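Local structure of BluB-like flavoprotein (Clostridium difficile 630, 3EO8) at residues 47-61 with 95-107. The protein binds flavin mononucleotide and, as a member of the nitroreductase family, probably acts as an oxidoreductase. Sequence-based numbering, arbitrary orientation.
Sequences HFVVIKRRDLMEKIA and LFYLKAPVLVLVF
Tyr97 reaches helix 54-61 with its hydroxyl, OH donating to Met57 O at 2.7 Å in the carbonyl plane. That oxygen also accepts from Ala61 N, so two donors grip it. CG of Tyr97 sits between backbone N and carbonyl carbon (chi1 78°), swinging the ring against the helix, where the small Ala61 lets OH come within 3.3 Å of its CB. Leu98 sits over one face of the Tyr97 ring, toward its rim, CD2 against Met57 CB and CD1 against Ala61 CB. One turn before Met57, Arg54 turns its guanidinium edge to two carbonyls at and just past the 3-10 end, each slightly out of its plane: NH2 donates to Leu98 O at 2.8 Å on a lone pair, NH1 to Ala100 O at 3.0 Å, tilted 31° from that carbonyl plane. Arginine suits by offering both oxygens N-H donors. Met57, a selenomethionine, sets its selenium above one guanidinium face, toward the rim.

Strands 47-51 and 102-107 pair antiparallel in the central sheet of the nitroreductase fold, hydrogen-bonded at His47-Phe107, Val49-Leu105 and Ile51-Leu103. Branched apolar Val49, Val50, Ile51 and 102-106 largely fill the space between sheet and helices. Ile60 CD1 meets Leu103 CD2 at 4.0 Å. On the other face Val106 CG1 makes a CH-pi contact over the Phe48 ring, which helix 24-35 covers. A strand of the second subunit extends the sheet beyond 47-51. Phe96 touches the FMN.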
ATOM      1  N   HIS A  47      -8.156  -6.116   8.783  1.00 25.40           N
ATOM      2  CA  HIS A  47      -9.228  -7.048   9.162  1.00 25.58           C
ATOM      3  C   HIS A  47     -10.202  -7.107   7.993  1.00 25.26           C
ATOM      4  O   HIS A  47     -10.700  -6.083   7.545  1.00 25.53           O
ATOM      5  CB  HIS A  47      -9.974  -6.611  10.446  1.00 25.29           C
ATOM      6  CG  HIS A  47     -10.869  -7.681  10.992  1.00 24.97           C
ATOM      7  ND1 HIS A  47     -10.420  -8.655  11.854  1.00 27.73           N
ATOM      8  CD2 HIS A  47     -12.167  -7.966  10.748  1.00 25.42           C
ATOM      9  CE1 HIS A  47     -11.413  -9.479  12.142  1.00 28.99           C
ATOM     10  NE2 HIS A  47     -12.484  -9.081  11.483  1.00 25.75           N
ATOM     11  N   PHE A  48     -10.477  -8.306   7.499  1.00 25.00           N
ATOM     12  CA  PHE A  48     -11.325  -8.471   6.334  1.00 25.44           C
ATOM     13  C   PHE A  48     -12.725  -8.926   6.750  1.00 25.71           C
ATOM     14  O   PHE A  48     -12.876 -10.028   7.293  1.00 25.93           O
ATOM     15  CB  PHE A  48     -10.709  -9.516   5.370  1.00 24.93           C
ATOM     16  CG  PHE A  48      -9.376  -9.100   4.832  1.00 25.65           C
ATOM     17  CD1 PHE A  48      -8.224  -9.220   5.612  1.00 26.69           C
ATOM     18  CD2 PHE A  48      -9.268  -8.545   3.569  1.00 25.84           C
ATOM     19  CE1 PHE A  48      -6.996  -8.774   5.134  1.00 25.70           C
ATOM     20  CE2 PHE A  48      -8.047  -8.108   3.082  1.00 27.38           C
ATOM     21  CZ  PHE A  48      -6.909  -8.216   3.861  1.00 26.10           C
ATOM     22  N   VAL A  49     -13.732  -8.104   6.452  1.00 24.83           N
ATOM     23  CA  VAL A  49     -15.123  -8.419   6.736  1.00 24.51           C
ATOM     24  C   VAL A  49     -15.790  -8.883   5.466  1.00 24.24           C
ATOM     25  O   VAL A  49     -15.929  -8.125   4.524  1.00 23.21           O
ATOM     26  CB  VAL A  49     -15.871  -7.200   7.319  1.00 25.46           C
ATOM     27  CG1 VAL A  49     -17.333  -7.543   7.632  1.00 25.73           C
ATOM     28  CG2 VAL A  49     -15.158  -6.711   8.564  1.00 25.69           C
ATOM     29  N   VAL A  50     -16.174 -10.156   5.424  1.00 24.31           N
ATOM     30  CA  VAL A  50     -16.684 -10.748   4.203  1.00 23.95           C
ATOM     31  C   VAL A  50     -18.213 -10.784   4.176  1.00 23.10           C
ATOM     32  O   VAL A  50     -18.848 -11.394   5.047  1.00 24.00           O
ATOM     33  CB  VAL A  50     -16.167 -12.180   4.084  1.00 23.79           C
ATOM     34  CG1 VAL A  50     -16.695 -12.809   2.799  1.00 26.16           C
ATOM     35  CG2 VAL A  50     -14.643 -12.183   4.078  1.00 22.72           C
ATOM     36  N   ILE A  51     -18.811 -10.133   3.181  1.00 23.03           N
ATOM     37  CA  ILE A  51     -20.252 -10.014   3.109  1.00 23.10           C
ATOM     38  C   ILE A  51     -20.795 -10.626   1.847  1.00 24.56           C
ATOM     39  O   ILE A  51     -20.349 -10.299   0.758  1.00 23.64           O
ATOM     40  CB  ILE A  51     -20.683  -8.527   3.148  1.00 23.10           C
ATOM     41  CG1 ILE A  51     -20.243  -7.888   4.442  1.00 22.61           C
ATOM     42  CG2 ILE A  51     -22.209  -8.387   3.027  1.00 22.96           C
ATOM     43  CD1 ILE A  51     -20.219  -6.367   4.382  1.00 22.51           C
ATOM     44  N   LYS A  52     -21.778 -11.519   2.015  1.00 25.26           N
ATOM     45  CA  LYS A  52     -22.578 -12.038   0.919  1.00 25.68           C
ATOM     46  C   LYS A  52     -24.057 -11.655   1.061  1.00 26.48           C
ATOM     47  O   LYS A  52     -24.848 -11.880   0.132  1.00 27.47           O
ATOM     48  CB  LYS A  52     -22.430 -13.566   0.833  1.00 25.80           C
ATOM     49  CG  LYS A  52     -21.079 -14.045   0.301  1.00 24.48           C
ATOM     50  CD  LYS A  52     -20.962 -15.568   0.394  1.00 25.55           C
ATOM     51  CE  LYS A  52     -19.601 -16.088  -0.007  1.00 24.42           C
ATOM     52  NZ  LYS A  52     -19.634 -17.579   0.015  1.00 24.93           N
ATOM     53  N   ARG A  53     -24.418 -11.055   2.191  1.00 25.84           N
ATOM     54  CA  ARG A  53     -25.824 -10.745   2.459  0.50 26.53           C
ATOM     55  C   ARG A  53     -26.264  -9.574   1.583  1.00 25.81           C
ATOM     56  O   ARG A  53     -25.778  -8.466   1.718  1.00 26.47           O
ATOM     57  CB  ARG A  53     -26.033 -10.433   3.950  0.50 26.56           C
ATOM     58  CG  ARG A  53     -27.480 -10.520   4.393  0.50 27.46           C
ATOM     59  CD  ARG A  53     -27.723  -9.797   5.715  0.50 26.94           C
ATOM     60  NE  ARG A  53     -27.047 -10.428   6.843  0.50 26.62           N
ATOM     61  CZ  ARG A  53     -26.681  -9.809   7.964  0.50 24.93           C
ATOM     62  NH1 ARG A  53     -26.871  -8.504   8.126  0.50 25.20           N
ATOM     63  NH2 ARG A  53     -26.089 -10.496   8.922  0.50 26.36           N
ATOM     64  N   ARG A  54     -27.198  -9.835   0.662  1.00 26.42           N
ATOM     65  CA  ARG A  54     -27.577  -8.820  -0.345  1.00 26.20           C
ATOM     66  C   ARG A  54     -28.110  -7.564   0.296  1.00 25.74           C
ATOM     67  O   ARG A  54     -27.767  -6.460  -0.132  1.00 27.04           O
ATOM     68  CB  ARG A  54     -28.638  -9.290  -1.338  1.00 26.85           C
ATOM     69  CG  ARG A  54     -28.266 -10.426  -2.248  1.00 28.60           C
ATOM     70  CD  ARG A  54     -27.032 -10.136  -3.100  1.00 31.16           C
ATOM     71  NE  ARG A  54     -26.958  -8.809  -3.695  1.00 30.16           N
ATOM     72  CZ  ARG A  54     -25.960  -8.427  -4.502  1.00 31.88           C
ATOM     73  NH1 ARG A  54     -24.990  -9.287  -4.827  1.00 30.28           N
ATOM     74  NH2 ARG A  54     -25.926  -7.175  -4.979  1.00 30.47           N
ATOM     75  N   ASP A  55     -28.938  -7.708   1.327  1.00 25.73           N
ATOM     76  CA  ASP A  55     -29.578  -6.521   1.864  1.00 26.24           C
ATOM     77  C   ASP A  55     -28.574  -5.601   2.528  1.00 24.98           C
ATOM     78  O   ASP A  55     -28.793  -4.402   2.564  1.00 24.79           O
ATOM     79  CB  ASP A  55     -30.711  -6.853   2.827  1.00 27.20           C
ATOM     80  CG  ASP A  55     -30.205  -7.275   4.167  1.00 32.72           C
ATOM     81  OD1 ASP A  55     -29.763  -8.437   4.266  1.00 34.26           O
ATOM     82  OD2 ASP A  55     -30.215  -6.424   5.099  1.00 39.66           O
ATOM     83  N   LEU A  56     -27.517  -6.158   3.121  1.00 24.44           N
ATOM     84  CA  LEU A  56     -26.462  -5.333   3.715  1.00 23.77           C
ATOM     85  C   LEU A  56     -25.676  -4.603   2.620  1.00 23.44           C
ATOM     86  O   LEU A  56     -25.359  -3.427   2.737  1.00 22.83           O
ATOM     87  CB  LEU A  56     -25.548  -6.212   4.580  1.00 23.98           C
ATOM     88  CG  LEU A  56     -24.354  -5.587   5.271  1.00 23.38           C
ATOM     89  CD1 LEU A  56     -24.732  -4.326   6.050  1.00 26.13           C
ATOM     90  CD2 LEU A  56     -23.737  -6.639   6.190  1.00 22.80           C
HETATM   91  N   MSE A  57     -25.377  -5.302   1.532  1.00 23.80           N
HETATM   92  CA  MSE A  57     -24.720  -4.666   0.371  1.00 24.20           C
HETATM   93  C   MSE A  57     -25.559  -3.502  -0.147  1.00 24.95           C
HETATM   94  O   MSE A  57     -25.024  -2.455  -0.520  1.00 24.96           O
HETATM   95  CB  MSE A  57     -24.488  -5.707  -0.748  1.00 24.15           C
HETATM   96  CG  MSE A  57     -23.403  -6.687  -0.399  1.00 22.63           C
HETATM   97 SE   MSE A  57     -23.330  -8.248  -1.572  0.75 24.54          SE
HETATM   98  CE  MSE A  57     -22.526  -7.349  -3.058  1.00 25.37           C
ATOM     99  N   GLU A  58     -26.878  -3.650  -0.142  1.00 24.95           N
ATOM    100  CA  GLU A  58     -27.736  -2.582  -0.648  1.00 25.71           C
ATOM    101  C   GLU A  58     -27.799  -1.447   0.355  1.00 24.54           C
ATOM    102  O   GLU A  58     -27.876  -0.270  -0.018  1.00 24.34           O
ATOM    103  CB  GLU A  58     -29.154  -3.092  -0.902  1.00 26.81           C
ATOM    104  CG  GLU A  58     -29.224  -4.166  -1.982  1.00 31.85           C
ATOM    105  CD  GLU A  58     -29.110  -3.617  -3.391  1.00 39.27           C
ATOM    106  OE1 GLU A  58     -29.134  -2.366  -3.549  1.00 43.60           O
ATOM    107  OE2 GLU A  58     -29.005  -4.442  -4.340  1.00 45.05           O
ATOM    108  N   LYS A  59     -27.823  -1.793   1.645  1.00 23.71           N
ATOM    109  CA  LYS A  59     -27.817  -0.779   2.683  1.00 23.74           C
ATOM    110  C   LYS A  59     -26.563   0.085   2.632  1.00 23.33           C
ATOM    111  O   LYS A  59     -26.619   1.283   2.861  1.00 23.31           O
ATOM    112  CB  LYS A  59     -28.007  -1.421   4.072  1.00 23.32           C
ATOM    113  CG  LYS A  59     -29.459  -1.812   4.330  1.00 24.27           C
ATOM    114  CD  LYS A  59     -29.640  -2.626   5.593  1.00 24.47           C
ATOM    115  CE  LYS A  59     -31.122  -2.991   5.834  1.00 26.42           C
ATOM    116  NZ  LYS A  59     -31.526  -4.179   5.020  1.00 31.71           N
ATOM    117  N   ILE A  60     -25.437  -0.529   2.323  1.00 22.94           N
ATOM    118  CA  ILE A  60     -24.144   0.174   2.241  1.00 23.55           C
ATOM    119  C   ILE A  60     -24.216   1.130   1.036  1.00 24.22           C
ATOM    120  O   ILE A  60     -23.817   2.277   1.101  1.00 23.58           O
ATOM    121  CB  ILE A  60     -22.990  -0.841   2.179  1.00 23.66           C
ATOM    122  CG1 ILE A  60     -22.805  -1.508   3.559  1.00 23.84           C
ATOM    123  CG2 ILE A  60     -21.674  -0.195   1.740  1.00 23.11           C
ATOM    124  CD1 ILE A  60     -21.949  -2.765   3.514  1.00 25.05           C
ATOM    125  N   ALA A  61     -24.779   0.643  -0.050  1.00 23.76           N
ATOM    126  CA  ALA A  61     -24.927   1.455  -1.271  1.00 23.96           C
ATOM    127  C   ALA A  61     -25.770   2.684  -0.990  1.00 24.60           C
ATOM    128  O   ALA A  61     -25.403   3.817  -1.350  1.00 25.34           O
ATOM    129  CB  ALA A  61     -25.516   0.585  -2.393  1.00 23.50           C
ATOM    130  N   LEU A  95     -20.609   2.181  -7.319  1.00 25.22           N
ATOM    131  CA  LEU A  95     -21.774   1.381  -7.005  1.00 25.64           C
ATOM    132  C   LEU A  95     -21.866   0.104  -7.859  1.00 25.86           C
ATOM    133  O   LEU A  95     -22.777  -0.689  -7.656  1.00 26.43           O
ATOM    134  CB  LEU A  95     -23.055   2.196  -7.108  1.00 25.82           C
ATOM    135  CG  LEU A  95     -23.237   3.345  -6.109  1.00 28.54           C
ATOM    136  CD1 LEU A  95     -24.523   4.158  -6.483  1.00 30.79           C
ATOM    137  CD2 LEU A  95     -23.300   2.793  -4.705  1.00 28.27           C
ATOM    138  N   PHE A  96     -20.930  -0.086  -8.794  1.00 25.37           N
ATOM    139  CA  PHE A  96     -20.856  -1.323  -9.581  1.00 25.55           C
ATOM    140  C   PHE A  96     -20.568  -2.556  -8.742  1.00 25.29           C
ATOM    141  O   PHE A  96     -20.800  -3.670  -9.200  1.00 25.51           O
ATOM    142  CB  PHE A  96     -19.768  -1.235 -10.666  1.00 25.69           C
ATOM    143  CG  PHE A  96     -18.402  -1.345 -10.115  1.00 25.36           C
ATOM    144  CD1 PHE A  96     -17.836  -2.588  -9.894  1.00 24.33           C
ATOM    145  CD2 PHE A  96     -17.716  -0.216  -9.720  1.00 26.93           C
ATOM    146  CE1 PHE A  96     -16.602  -2.718  -9.344  1.00 25.64           C
ATOM    147  CE2 PHE A  96     -16.467  -0.328  -9.160  1.00 26.49           C
ATOM    148  CZ  PHE A  96     -15.912  -1.578  -8.952  1.00 24.51           C
ATOM    149  N   TYR A  97     -20.062  -2.388  -7.524  1.00 25.19           N
ATOM    150  CA  TYR A  97     -19.775  -3.544  -6.666  1.00 25.32           C
ATOM    151  C   TYR A  97     -21.000  -4.427  -6.436  1.00 25.55           C
ATOM    152  O   TYR A  97     -20.859  -5.615  -6.138  1.00 26.61           O
ATOM    153  CB  TYR A  97     -19.168  -3.131  -5.314  1.00 24.94           C
ATOM    154  CG  TYR A  97     -20.152  -2.591  -4.282  1.00 23.38           C
ATOM    155  CD1 TYR A  97     -20.933  -3.433  -3.512  1.00 24.08           C
ATOM    156  CD2 TYR A  97     -20.262  -1.244  -4.065  1.00 23.64           C
ATOM    157  CE1 TYR A  97     -21.839  -2.944  -2.564  1.00 22.66           C
ATOM    158  CE2 TYR A  97     -21.143  -0.729  -3.130  1.00 25.89           C
ATOM    159  CZ  TYR A  97     -21.940  -1.580  -2.380  1.00 25.83           C
ATOM    160  OH  TYR A  97     -22.854  -1.069  -1.457  1.00 25.90           O
ATOM    161  N   LEU A  98     -22.200  -3.864  -6.569  1.00 25.63           N
ATOM    162  CA  LEU A  98     -23.418  -4.623  -6.344  1.00 25.67           C
ATOM    163  C   LEU A  98     -23.575  -5.739  -7.387  1.00 25.61           C
ATOM    164  O   LEU A  98     -24.347  -6.659  -7.205  1.00 25.52           O
ATOM    165  CB  LEU A  98     -24.627  -3.707  -6.414  1.00 25.65           C
ATOM    166  CG  LEU A  98     -24.721  -2.736  -5.237  1.00 26.08           C
ATOM    167  CD1 LEU A  98     -25.655  -1.588  -5.609  1.00 28.03           C
ATOM    168  CD2 LEU A  98     -25.210  -3.473  -3.981  1.00 25.29           C
ATOM    169  N   LYS A  99     -22.815  -5.629  -8.473  1.00 25.53           N
ATOM    170  CA  LYS A  99     -22.812  -6.636  -9.538  1.00 25.24           C
ATOM    171  C   LYS A  99     -22.099  -7.916  -9.140  1.00 24.83           C
ATOM    172  O   LYS A  99     -22.236  -8.928  -9.848  1.00 24.47           O
ATOM    173  CB  LYS A  99     -22.169  -6.050 -10.794  1.00 26.36           C
ATOM    174  CG  LYS A  99     -22.907  -4.836 -11.356  1.00 25.96           C
ATOM    175  CD  LYS A  99     -22.232  -4.261 -12.602  1.00 27.10           C
ATOM    176  CE  LYS A  99     -23.140  -3.185 -13.191  1.00 31.01           C
ATOM    177  NZ  LYS A  99     -22.511  -2.347 -14.249  1.00 33.04           N
ATOM    178  N   ALA A 100     -21.326  -7.875  -8.051  1.00 24.70           N
ATOM    179  CA  ALA A 100     -20.591  -9.041  -7.554  1.00 24.11           C
ATOM    180  C   ALA A 100     -21.361  -9.771  -6.457  1.00 24.40           C
ATOM    181  O   ALA A 100     -22.151  -9.159  -5.744  1.00 24.20           O
ATOM    182  CB  ALA A 100     -19.227  -8.618  -7.043  1.00 24.06           C
ATOM    183  N   PRO A 101     -21.110 -11.086  -6.304  1.00 24.74           N
ATOM    184  CA  PRO A 101     -21.661 -11.876  -5.217  1.00 24.25           C
ATOM    185  C   PRO A 101     -21.062 -11.603  -3.843  1.00 24.45           C
ATOM    186  O   PRO A 101     -21.682 -11.927  -2.851  1.00 24.32           O
ATOM    187  CB  PRO A 101     -21.386 -13.322  -5.662  1.00 23.99           C
ATOM    188  CG  PRO A 101     -20.148 -13.222  -6.533  1.00 24.16           C
ATOM    189  CD  PRO A 101     -20.254 -11.881  -7.208  1.00 24.61           C
ATOM    190  N   VAL A 102     -19.881 -11.004  -3.771  1.00 24.81           N
ATOM    191  CA  VAL A 102     -19.204 -10.797  -2.488  1.00 24.39           C
ATOM    192  C   VAL A 102     -18.673  -9.388  -2.406  1.00 24.59           C
ATOM    193  O   VAL A 102     -18.088  -8.895  -3.364  1.00 25.10           O
ATOM    194  CB  VAL A 102     -18.018 -11.775  -2.303  1.00 24.97           C
ATOM    195  CG1 VAL A 102     -17.301 -11.516  -0.977  1.00 24.63           C
ATOM    196  CG2 VAL A 102     -18.479 -13.221  -2.437  1.00 24.52           C
ATOM    197  N   LEU A 103     -18.899  -8.750  -1.264  1.00 24.09           N
ATOM    198  CA  LEU A 103     -18.296  -7.472  -0.902  1.00 23.55           C
ATOM    199  C   LEU A 103     -17.391  -7.733   0.298  1.00 24.04           C
ATOM    200  O   LEU A 103     -17.844  -8.265   1.297  1.00 24.51           O
ATOM    201  CB  LEU A 103     -19.338  -6.435  -0.498  1.00 23.91           C
ATOM    202  CG  LEU A 103     -18.807  -5.079  -0.087  1.00 24.14           C
ATOM    203  CD1 LEU A 103     -18.009  -4.472  -1.254  1.00 22.62           C
ATOM    204  CD2 LEU A 103     -19.948  -4.163   0.389  1.00 23.21           C
ATOM    205  N   VAL A 104     -16.125  -7.329   0.205  1.00 24.47           N
ATOM    206  CA  VAL A 104     -15.225  -7.441   1.338  1.00 24.40           C
ATOM    207  C   VAL A 104     -14.899  -6.033   1.820  1.00 24.37           C
ATOM    208  O   VAL A 104     -14.486  -5.190   1.043  1.00 26.03           O
ATOM    209  CB  VAL A 104     -13.946  -8.171   0.980  1.00 24.93           C
ATOM    210  CG1 VAL A 104     -13.106  -8.373   2.236  1.00 23.94           C
ATOM    211  CG2 VAL A 104     -14.264  -9.525   0.268  1.00 24.26           C
ATOM    212  N   LEU A 105     -15.109  -5.754   3.094  1.00 23.48           N
ATOM    213  CA  LEU A 105     -14.720  -4.490   3.650  1.00 23.80           C
ATOM    214  C   LEU A 105     -13.406  -4.727   4.325  1.00 24.46           C
ATOM    215  O   LEU A 105     -13.300  -5.614   5.203  1.00 25.28           O
ATOM    216  CB  LEU A 105     -15.737  -3.986   4.670  1.00 23.37           C
ATOM    217  CG  LEU A 105     -17.175  -3.863   4.184  1.00 24.35           C
ATOM    218  CD1 LEU A 105     -18.021  -3.384   5.340  1.00 24.00           C
ATOM    219  CD2 LEU A 105     -17.287  -2.962   3.008  1.00 24.10           C
ATOM    220  N   VAL A 106     -12.403  -3.969   3.911  1.00 24.73           N
ATOM    221  CA  VAL A 106     -11.081  -4.126   4.463  1.00 24.49           C
ATOM    222  C   VAL A 106     -10.876  -3.004   5.450  1.00 24.33           C
ATOM    223  O   VAL A 106     -10.730  -1.823   5.063  1.00 23.93           O
ATOM    224  CB  VAL A 106      -9.982  -4.115   3.399  1.00 24.56           C
ATOM    225  CG1 VAL A 106      -8.737  -4.572   4.042  1.00 27.04           C
ATOM    226  CG2 VAL A 106     -10.345  -5.082   2.233  1.00 26.46           C
ATOM    227  N   PHE A 107     -10.908  -3.378   6.730  1.00 24.18           N
ATOM    228  CA  PHE A 107     -10.654  -2.443   7.827  1.00 23.44           C
ATOM    229  C   PHE A 107      -9.158  -2.378   8.100  1.00 23.30           C
ATOM    230  O   PHE A 107      -8.423  -3.315   7.836  1.00 23.14           O
ATOM    231  CB  PHE A 107     -11.394  -2.854   9.108  1.00 23.60           C
ATOM    232  CG  PHE A 107     -12.841  -2.442   9.126  1.00 23.46           C
ATOM    233  CD1 PHE A 107     -13.779  -3.109   8.348  1.00 23.10           C
ATOM    234  CD2 PHE A 107     -13.260  -1.370   9.890  1.00 22.88           C
ATOM    235  CE1 PHE A 107     -15.125  -2.732   8.365  1.00 23.83           C
ATOM    236  CE2 PHE A 107     -14.579  -0.959   9.895  1.00 24.69           C
ATOM    237  CZ  PHE A 107     -15.530  -1.644   9.137  1.00 24.92           C
TER
HETATM  238  O   HOH W   1     -24.147 -12.087  -2.542  1.00 29.54           O